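PDB 3GWB: peptidase M16 inactive domain family protein from Pseudomonas fluorescens, which belongs to the M16 family of metallopeptidases and is probably a non-catalytic member or partner subunit. Local coordinates for residues Pro381-Tyr384 / Leu385-Met389. Residues are numbered along the deposited sequence; the frame is centred on the assembly and turned at random.
Sequences PLSY and LEDFM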
loop_
_atom_site.group_PDB
_atom_site.type_symbol
_atom_site.label_atom_id
_atom_site.label_comp_id
_atom_site.label_asym_id
_atom_site.label_seq_id
_atom_site.Cartn_x
_atom_site.Cartn_y
_atom_site.Cartn_z
ATOM N N PRO A 381 1.623 -30.821 -8.933
ATOM C CA PRO A 381 0.669 -31.911 -8.704
ATOM C C PRO A 381 -0.622 -31.466 -8.005
ATOM O O PRO A 381 -0.625 -30.543 -7.193
ATOM C CB PRO A 381 1.479 -32.921 -7.884
ATOM C CG PRO A 381 2.493 -32.078 -7.198
ATOM C CD PRO A 381 2.910 -31.108 -8.278
ATOM N N LEU A 382 -1.724 -32.129 -8.331
ATOM C CA LEU A 382 -3.004 -31.773 -7.740
ATOM C C LEU A 382 -2.985 -31.843 -6.209
ATOM O O LEU A 382 -3.734 -31.138 -5.535
ATOM C CB LEU A 382 -4.094 -32.688 -8.286
ATOM C CG LEU A 382 -5.510 -32.162 -8.111
ATOM C CD1 LEU A 382 -5.664 -30.881 -8.910
ATOM C CD2 LEU A 382 -6.505 -33.210 -8.578
ATOM N N SER A 383 -2.118 -32.693 -5.668
ATOM C CA SER A 383 -2.007 -32.857 -4.223
ATOM C C SER A 383 -0.871 -32.020 -3.654
ATOM O O SER A 383 -0.397 -32.278 -2.550
ATOM C CB SER A 383 -1.762 -34.327 -3.889
ATOM O OG SER A 383 -0.587 -34.791 -4.537
ATOM N N TYR A 384 -0.441 -31.015 -4.410
ATOM C CA TYR A 384 0.658 -30.157 -3.984
ATOM C C TYR A 384 0.529 -29.624 -2.558
ATOM O O TYR A 384 1.474 -29.684 -1.774
ATOM C CB TYR A 384 0.807 -28.969 -4.932
ATOM C CG TYR A 384 1.955 -28.073 -4.544
ATOM C CD1 TYR A 384 3.273 -28.463 -4.779
ATOM C CD2 TYR A 384 1.732 -26.864 -3.887
ATOM C CE1 TYR A 384 4.339 -27.680 -4.367
ATOM C CE2 TYR A 384 2.797 -26.069 -3.466
ATOM C CZ TYR A 384 4.098 -26.486 -3.710
ATOM O OH TYR A 384 5.162 -25.720 -3.290
ATOM N N LEU A 385 -0.635 -29.085 -2.230
ATOM C CA LEU A 385 -0.851 -28.531 -0.901
ATOM C C LEU A 385 -0.534 -29.547 0.190
ATOM O O LEU A 385 0.312 -29.299 1.056
ATOM C CB LEU A 385 -2.297 -28.056 -0.759
ATOM C CG LEU A 385 -2.727 -26.960 -1.739
ATOM C CD1 LEU A 385 -4.194 -26.614 -1.508
ATOM C CD2 LEU A 385 -1.844 -25.736 -1.554
ATOM N N GLU A 386 -1.216 -30.688 0.142
ATOM C CA GLU A 386 -1.017 -31.736 1.135
ATOM C C GLU A 386 0.424 -32.232 1.150
ATOM O O GLU A 386 0.982 -32.497 2.214
ATOM C CB GLU A 386 -1.954 -32.919 0.867
ATOM C CG GLU A 386 -3.413 -32.535 0.657
ATOM C CD GLU A 386 -3.721 -32.196 -0.792
ATOM O OE1 GLU A 386 -3.565 -33.091 -1.654
ATOM O OE2 GLU A 386 -4.120 -31.042 -1.068
ATOM N N ASP A 387 1.028 -32.350 -0.028
ATOM C CA ASP A 387 2.400 -32.827 -0.120
ATOM C C ASP A 387 3.390 -31.841 0.485
ATOM O O ASP A 387 4.391 -32.246 1.079
ATOM C CB ASP A 387 2.789 -33.097 -1.578
ATOM C CG ASP A 387 1.881 -34.113 -2.251
ATOM O OD1 ASP A 387 1.431 -35.062 -1.569
ATOM O OD2 ASP A 387 1.628 -33.968 -3.469
ATOM N N PHE A 388 3.117 -30.551 0.329
ATOM C CA PHE A 388 4.010 -29.537 0.866
ATOM C C PHE A 388 4.110 -29.634 2.387
ATOM O O PHE A 388 5.204 -29.568 2.948
ATOM C CB PHE A 388 3.540 -28.138 0.468
ATOM C CG PHE A 388 4.455 -27.051 0.934
ATOM C CD1 PHE A 388 5.650 -26.795 0.267
ATOM C CD2 PHE A 388 4.154 -26.321 2.078
ATOM C CE1 PHE A 388 6.537 -25.831 0.743
ATOM C CE2 PHE A 388 5.033 -25.359 2.561
ATOM C CZ PHE A 388 6.226 -25.110 1.893
HETATM N N MSE A 389 2.968 -29.787 3.051
HETATM C CA MSE A 389 2.942 -29.901 4.509
HETATM C C MSE A 389 3.648 -31.154 4.984
HETATM O O MSE A 389 4.512 -31.098 5.854
HETATM C CB MSE A 389 1.507 -29.937 5.028
HETATM C CG MSE A 389 0.922 -28.582 5.348
HETATM SE SE MSE A 389 0.825 -27.536 3.905
HETATM C CE MSE A 389 0.536 -25.908 4.659
HETATM O O HOH W 1 -2.971 -29.831 -3.258
#
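Ser383 reaches forward to Asp387 with its hydroxyl, OG donating to OD2 over 2.6 Å on the syn side of the carboxylate and 25° out of its plane. The serine torsion allows this: chi1 of 58° sets OG between its own N and carbonyl carbon. From the other oxygen, OD1, Asp387 makes a salt bridge to Arg390, about one turn further along the helix, which should steady the carboxylate's rotation. Backbone bonds run alongside, from Asp387 N to Ser383 O (2.9 Å) and from Phe388 N to Tyr384 O (2.8 Å). This is the start of helix 384-394: Pro381 to Tyr384 form a type I beta turn, and Ser383 sits at the N-cap position, although its side chain makes no capping bond. A water takes up the Leu385 N-H at 2.7 Å and donates to Leu382 O at 2.7 Å and to Glu386 OE2 at 2.8 Å. Glu386, bent at chi2 (87°), folds back to meet it, bringing OE1 to 3.1 Å from Ser383 CB. Tyr384 and Phe388 point the same way, side by side, Tyr384 OH 3.7 Å from Phe388 CD1. Both side chains touch Tyr266 of helix 266-277, and the tyrosine hydroxyl is hydrogen-bonded to Arg261.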